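Aprataxin and PNK-like factor (PDB 5W7W) acts as a histone chaperone and scaffold in DNA single- and double-strand break repair, and binds XRCC1 and XRCC4 through its FHA domain, the part in this chain. Local coordinates at residues A[7-12]-A[16-21]; A[90-95]-A[99-104]. All coordinates share one frame; numbering follows the deposited sequence.

Interaction 1. Residues A[7-12]-A[16-21]. With FMT (formic acid), chain C.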
loop_
_atom_site.group_PDB
_atom_site.type_symbol
_atom_site.label_atom_id
_atom_site.label_comp_id
_atom_site.label_asym_id
_atom_site.label_seq_id
_atom_site.Cartn_x
_atom_site.Cartn_y
_atom_site.Cartn_z
ATOM N N GLY A 7 -11.028 -0.662 8.595
ATOM C CA GLY A 7 -10.187 -0.945 9.739
ATOM C C GLY A 7 -8.704 -0.715 9.520
ATOM O O GLY A 7 -7.902 -1.056 10.397
ATOM N N PHE A 8 -8.317 -0.203 8.364
ATOM C CA PHE A 8 -6.924 0.075 8.052
ATOM C C PHE A 8 -6.825 1.460 7.454
ATOM O O PHE A 8 -7.709 1.895 6.716
ATOM C CB PHE A 8 -6.368 -0.913 7.042
ATOM C CG PHE A 8 -6.227 -2.286 7.582
ATOM C CD1 PHE A 8 -5.098 -2.641 8.289
ATOM C CD2 PHE A 8 -7.230 -3.212 7.424
ATOM C CE1 PHE A 8 -4.955 -3.914 8.808
ATOM C CE2 PHE A 8 -7.082 -4.500 7.937
ATOM C CZ PHE A 8 -5.957 -4.838 8.644
ATOM N N GLU A 9 -5.740 2.138 7.764
ATOM C CA GLU A 9 -5.389 3.390 7.117
ATOM C C GLU A 9 -3.944 3.342 6.669
ATOM O O GLU A 9 -3.109 2.657 7.272
ATOM C CB GLU A 9 -5.577 4.588 8.054
ATOM C CG GLU A 9 -7.033 4.911 8.318
ATOM C CD GLU A 9 -7.257 6.090 9.251
ATOM O OE1 GLU A 9 -6.279 6.652 9.782
ATOM O OE2 GLU A 9 -8.438 6.429 9.470
ATOM N N LEU A 10 -3.663 4.067 5.595
ATOM C CA LEU A 10 -2.320 4.225 5.061
ATOM C C LEU A 10 -1.767 5.573 5.488
ATOM O O LEU A 10 -2.419 6.608 5.292
ATOM C CB LEU A 10 -2.330 4.170 3.533
ATOM C CG LEU A 10 -3.020 2.966 2.891
ATOM C CD1 LEU A 10 -2.894 3.110 1.390
ATOM C CD2 LEU A 10 -2.433 1.671 3.388
ATOM N N GLN A 11 -0.584 5.563 6.077
ATOM C CA GLN A 11 0.051 6.778 6.571
ATOM C C GLN A 11 1.287 7.091 5.746
ATOM O O GLN A 11 2.265 6.338 5.817
ATOM C CB GLN A 11 0.432 6.573 8.034
ATOM C CG GLN A 11 1.201 7.742 8.630
ATOM C CD GLN A 11 1.262 7.643 10.123
ATOM O OE1 GLN A 11 0.364 8.136 10.811
ATOM N NE2 GLN A 11 2.297 6.991 10.644
ATOM N N PRO A 12 1.311 8.186 4.983
ATOM C CA PRO A 12 2.490 8.470 4.160
ATOM C C PRO A 12 3.705 8.763 5.026
ATOM O O PRO A 12 3.654 9.577 5.956
ATOM C CB PRO A 12 2.059 9.683 3.329
ATOM C CG PRO A 12 0.948 10.289 4.063
ATOM C CD PRO A 12 0.242 9.177 4.777
ATOM N N GLY A 16 1.682 13.790 5.881
ATOM C CA GLY A 16 0.470 14.155 5.195
ATOM C C GLY A 16 -0.724 13.344 5.639
ATOM O O GLY A 16 -0.615 12.446 6.481
ATOM N N PRO A 17 -1.892 13.640 5.071
ATOM C CA PRO A 17 -3.114 12.974 5.530
ATOM C C PRO A 17 -3.081 11.463 5.355
ATOM O O PRO A 17 -2.592 10.937 4.356
ATOM C CB PRO A 17 -4.204 13.599 4.658
ATOM C CG PRO A 17 -3.637 14.868 4.142
ATOM C CD PRO A 17 -2.163 14.735 4.121
ATOM N N ARG A 18 -3.661 10.767 6.323
ATOM C CA ARG A 18 -3.845 9.330 6.205
ATOM C C ARG A 18 -4.968 9.042 5.218
ATOM O O ARG A 18 -5.862 9.868 5.003
ATOM C CB ARG A 18 -4.174 8.737 7.573
ATOM C CG ARG A 18 -3.055 8.857 8.586
ATOM C CD ARG A 18 -3.520 8.530 9.996
ATOM N NE ARG A 18 -2.399 8.614 10.921
ATOM C CZ ARG A 18 -2.500 8.698 12.245
ATOM N NH1 ARG A 18 -3.685 8.715 12.839
ATOM N NH2 ARG A 18 -1.399 8.772 12.960
ATOM N N VAL A 19 -4.904 7.873 4.593
ATOM C CA VAL A 19 -5.891 7.452 3.601
ATOM C C VAL A 19 -6.576 6.195 4.125
ATOM O O VAL A 19 -5.922 5.177 4.355
ATOM C CB VAL A 19 -5.244 7.206 2.231
ATOM C CG1 VAL A 19 -6.284 6.701 1.216
ATOM C CG2 VAL A 19 -4.550 8.491 1.744
ATOM N N ALA A 20 -7.885 6.248 4.292
ATOM C CA ALA A 20 -8.618 5.100 4.793
ATOM C C ALA A 20 -8.950 4.135 3.669
ATOM O O ALA A 20 -9.182 4.526 2.520
ATOM C CB ALA A 20 -9.909 5.543 5.474
ATOM N N LEU A 21 -8.949 2.851 4.010
ATOM C CA LEU A 21 -9.310 1.791 3.078
ATOM C C LEU A 21 -10.654 1.172 3.439
ATOM O O LEU A 21 -10.951 0.945 4.617
ATOM C CB LEU A 21 -8.263 0.688 3.095
ATOM C CG LEU A 21 -6.859 1.129 2.711
ATOM C CD1 LEU A 21 -5.920 -0.045 2.915
ATOM C CD2 LEU A 21 -6.806 1.598 1.289
HETATM C C FMT C . 5.844 7.139 9.811
HETATM O O1 FMT C . 7.014 6.819 9.956
HETATM O O2 FMT C . 4.960 6.293 9.746
HETATM O O HOH W 1 -10.597 2.307 7.156
HETATM O O HOH W 2 -6.351 8.453 11.764
#
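Leu-10 and Val-19 pair through two backbone hydrogen bonds. Leu-10 N reaches Val-19 O at 2.8 Å, and Val-19 N reaches Leu-10 O at 2.9 Å. Next along, Glu-9 and Ala-20 form a non-hydrogen-bonded pair. Water 1 donates to both Phe-8 O and Leu-21 O at the open end of the hairpin.

Arg-18 meets Gln-11 side-on. Its NE lies 2.8 Å from Gln-11 OE1 and its NH2 2.9 Å from the same atom. OE1 sits at the guanidinium edge; both hydrogen bonds are far from straight (N-H...O 146° from NE, 140° from NH2). The two side chains lie side by side and point the same way; Gln-11 is extended, its CG anti to the backbone N (chi1 176°). Its other amide atom, NE2, donates to a formic acid, probably from the crystallisation liquor. Glu-9 makes no direct salt bridge with Arg-18. Its OE1 touches Arg-18 CD at 3.3 Å, and water 2 connects OE1 to Arg-18 NH1.

Apolar packing lies on the face of Leu-10, Val-19 and Leu-21. Leu-10 CD2 meets Leu-21 CD1 at 3.9 Å, the two side chains crossing at about a right angle. Both leucines also touch Leu-48 of strand 46-51.

Toward the turn, Pro-12 CD lies 3.4 Å from the backbone Pro-17 O.

This is an antiparallel beta hairpin, and strand 19-21 forms the edge of the larger sheet of the FHA beta sandwich.

Interaction 2. Residues A[90-95]-A[99-104]. With FMT (formic acid), chain C; FMT (formic acid), chain D.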
loop_
_atom_site.group_PDB
_atom_site.type_symbol
_atom_site.label_atom_id
_atom_site.label_comp_id
_atom_site.label_asym_id
_atom_site.label_seq_id
_atom_site.Cartn_x
_atom_site.Cartn_y
_atom_site.Cartn_z
ATOM N N ASP A 90 3.893 -2.382 9.459
ATOM C CA ASP A 90 4.681 -2.616 8.263
ATOM C C ASP A 90 4.519 -1.424 7.315
ATOM O O ASP A 90 3.603 -0.613 7.445
ATOM C CB ASP A 90 4.176 -3.850 7.514
ATOM C CG ASP A 90 4.441 -5.161 8.210
ATOM O OD1 ASP A 90 5.157 -5.190 9.231
ATOM O OD2 ASP A 90 3.937 -6.187 7.698
ATOM N N SER A 91 5.403 -1.349 6.326
ATOM C CA SER A 91 5.330 -0.340 5.281
ATOM C C SER A 91 5.354 -1.017 3.920
ATOM O O SER A 91 5.910 -2.102 3.760
ATOM C CB SER A 91 6.499 0.637 5.353
ATOM O OG SER A 91 6.508 1.366 6.575
ATOM N N PHE A 92 4.763 -0.347 2.936
ATOM C CA PHE A 92 4.971 -0.711 1.540
ATOM C C PHE A 92 5.195 0.575 0.761
ATOM O O PHE A 92 4.908 1.669 1.247
ATOM C CB PHE A 92 3.782 -1.483 0.947
ATOM C CG PHE A 92 2.620 -0.619 0.583
ATOM C CD1 PHE A 92 1.653 -0.303 1.523
ATOM C CD2 PHE A 92 2.484 -0.112 -0.693
ATOM C CE1 PHE A 92 0.590 0.510 1.188
ATOM C CE2 PHE A 92 1.426 0.693 -1.023
ATOM C CZ PHE A 92 0.475 1.000 -0.081
ATOM N N SER A 93 5.706 0.451 -0.458
ATOM C CA SER A 93 5.889 1.634 -1.280
ATOM C C SER A 93 5.676 1.311 -2.747
ATOM O O SER A 93 5.796 0.163 -3.196
ATOM C CB SER A 93 7.265 2.256 -1.069
ATOM O OG SER A 93 8.299 1.402 -1.522
ATOM N N LEU A 94 5.378 2.367 -3.495
ATOM C CA LEU A 94 5.145 2.240 -4.926
ATOM C C LEU A 94 6.369 2.596 -5.761
ATOM O O LEU A 94 6.428 2.224 -6.937
ATOM C CB LEU A 94 3.947 3.091 -5.359
ATOM C CG LEU A 94 2.634 2.757 -4.656
ATOM C CD1 LEU A 94 1.527 3.622 -5.254
ATOM C CD2 LEU A 94 2.285 1.309 -4.783
ATOM N N LEU A 95 7.337 3.310 -5.199
ATOM C CA LEU A 95 8.674 3.457 -5.767
ATOM C C LEU A 95 9.651 3.092 -4.660
ATOM O O LEU A 95 9.296 3.019 -3.482
ATOM C CB LEU A 95 8.961 4.875 -6.286
ATOM C CG LEU A 95 8.096 5.334 -7.450
ATOM C CD1 LEU A 95 8.403 6.782 -7.745
ATOM C CD2 LEU A 95 8.340 4.483 -8.695
ATOM N N TYR A 99 6.582 7.505 -2.159
ATOM C CA TYR A 99 5.244 6.935 -2.034
ATOM C C TYR A 99 5.250 5.705 -1.119
ATOM O O TYR A 99 4.800 4.609 -1.486
ATOM C CB TYR A 99 4.634 6.623 -3.405
ATOM C CG TYR A 99 4.732 7.767 -4.387
ATOM C CD1 TYR A 99 4.172 9.003 -4.093
ATOM C CD2 TYR A 99 5.387 7.619 -5.595
ATOM C CE1 TYR A 99 4.250 10.059 -4.990
ATOM C CE2 TYR A 99 5.478 8.673 -6.494
ATOM C CZ TYR A 99 4.912 9.881 -6.184
ATOM O OH TYR A 99 5.013 10.941 -7.077
ATOM N N ILE A 100 5.797 5.903 0.072
ATOM C CA ILE A 100 5.933 4.902 1.120
ATOM C C ILE A 100 4.806 5.142 2.117
ATOM O O ILE A 100 4.527 6.291 2.498
ATOM C CB ILE A 100 7.308 5.018 1.819
ATOM C CG1 ILE A 100 8.468 5.075 0.808
ATOM C CG2 ILE A 100 7.502 3.869 2.787
ATOM C CD1 ILE A 100 9.772 5.612 1.370
ATOM N N PHE A 101 4.162 4.065 2.559
ATOM C CA PHE A 101 3.052 4.130 3.497
ATOM C C PHE A 101 3.216 3.108 4.599
ATOM O O PHE A 101 3.519 1.953 4.332
ATOM C CB PHE A 101 1.743 3.839 2.776
ATOM C CG PHE A 101 1.419 4.832 1.702
ATOM C CD1 PHE A 101 0.690 5.985 1.983
ATOM C CD2 PHE A 101 1.866 4.633 0.416
ATOM C CE1 PHE A 101 0.410 6.905 0.981
ATOM C CE2 PHE A 101 1.599 5.567 -0.575
ATOM C CZ PHE A 101 0.879 6.704 -0.282
ATOM N N ARG A 102 2.974 3.539 5.831
ATOM C CA ARG A 102 2.871 2.655 6.974
ATOM C C ARG A 102 1.415 2.244 7.143
ATOM O O ARG A 102 0.501 3.041 6.932
ATOM C CB ARG A 102 3.375 3.354 8.237
ATOM C CG ARG A 102 3.434 2.406 9.409
ATOM C CD ARG A 102 3.957 3.024 10.696
ATOM N NE ARG A 102 5.265 3.663 10.528
ATOM C CZ ARG A 102 6.437 3.048 10.658
ATOM N NH1 ARG A 102 6.504 1.761 10.952
ATOM N NH2 ARG A 102 7.575 3.707 10.487
ATOM N N ILE A 103 1.209 1.001 7.541
ATOM C CA ILE A 103 -0.126 0.466 7.798
ATOM C C ILE A 103 -0.506 0.714 9.250
ATOM O O ILE A 103 0.218 0.306 10.163
ATOM C CB ILE A 103 -0.153 -1.037 7.504
ATOM C CG1 ILE A 103 0.291 -1.348 6.076
ATOM C CG2 ILE A 103 -1.516 -1.625 7.776
ATOM C CD1 ILE A 103 -0.307 -0.504 4.997
ATOM N N LEU A 104 -1.654 1.333 9.458
ATOM C CA LEU A 104 -2.220 1.505 10.786
ATOM C C LEU A 104 -3.564 0.793 10.882
ATOM O O LEU A 104 -4.379 0.864 9.964
ATOM C CB LEU A 104 -2.437 2.997 11.075
ATOM C CG LEU A 104 -1.163 3.841 11.125
ATOM C CD1 LEU A 104 -1.524 5.286 11.370
ATOM C CD2 LEU A 104 -0.190 3.352 12.159
HETATM C C FMT C . 5.844 7.139 9.811
HETATM O O1 FMT C . 7.014 6.819 9.956
HETATM O O2 FMT C . 4.960 6.293 9.746
HETATM C C FMT D . 5.804 10.878 -1.453
HETATM O O1 FMT D . 5.986 11.915 -2.102
HETATM O O2 FMT D . 6.740 10.240 -0.980
#
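Phe-92 and Phe-101 form the central hydrogen-bonded pair. Phe-101 N donates to Phe-92 O at 2.8 Å, and Phe-92 N returns a bond to Phe-101 O at 3.0 Å. On one side of this pair, Asp-90 O accepts from Ile-103 N at 2.9 Å. On the other, Leu-94 N reaches Tyr-99 O at 3.1 Å from above the carbonyl plane, as the chain turns a corner.

Side-chain polar groups reach beyond the strand pair. Arg-102 bends at chi3 (-54°), and a formic acid lies along its guanidinium edge. NE donates to O2 of the formic acid and NH2 to its O1. Ser-91 OG lies over a face of the same guanidinium. Ser-93 OG bonds Leu-95 O within its own segment, at 2.7 Å. Asp-90 turns its carboxylate to Tyr-67 OH and to the backbone N atoms of Ser-70 and Asn-87. Tyr-99 OH bonds Asp-38.

Packing follows on both faces. The Phe-92 and Phe-101 rings are slid apart and barely overlap, with planes at 26° and centroids 5.6 Å apart. Phe-92 CE1 meets Phe-101 CB, while Ile-103 CD1 comes to the Phe-92 ring edge. On the opposite face, Ser-93 CB presses on Ile-100 CG1 at 3.6 Å. Near the turn, Leu-95 lies alongside Tyr-99, and its CD1 is 3.7 Å from Tyr-99 CE2.

The hairpin lies inside the larger sheet. Strand 8-12 flanks strand 100-105, and strand 66-68 flanks strand 91-93. Phe-92 packs across the sandwich on Ile-28 of strand 24-28 and Ile-57 of strand 54-59.

Interactions 1 and 2 are antiparallel hairpins of one sheet. Strands 8-12 and 100-105 are neighbours and join them through backbone bonds from Gln-11 N to Arg-102 O and from Glu-9 N to Leu-104 O. Interaction 1 is partly buried at the sheet edge. Its outer face carries a polar group of Glu-9, Gln-11 and Arg-18, held by direct bonds and one water. Interaction 2 is buried and central, and aromatic and aliphatic groups dominate its inner face. Leu-10 CD2 and Ile-103 CD1 meet at 3.4 Å, and Leu-10 also touches Phe-101, so the apolar packing of the two contacts runs together. On the outer face, one formic acid bridges Gln-11 and Arg-102.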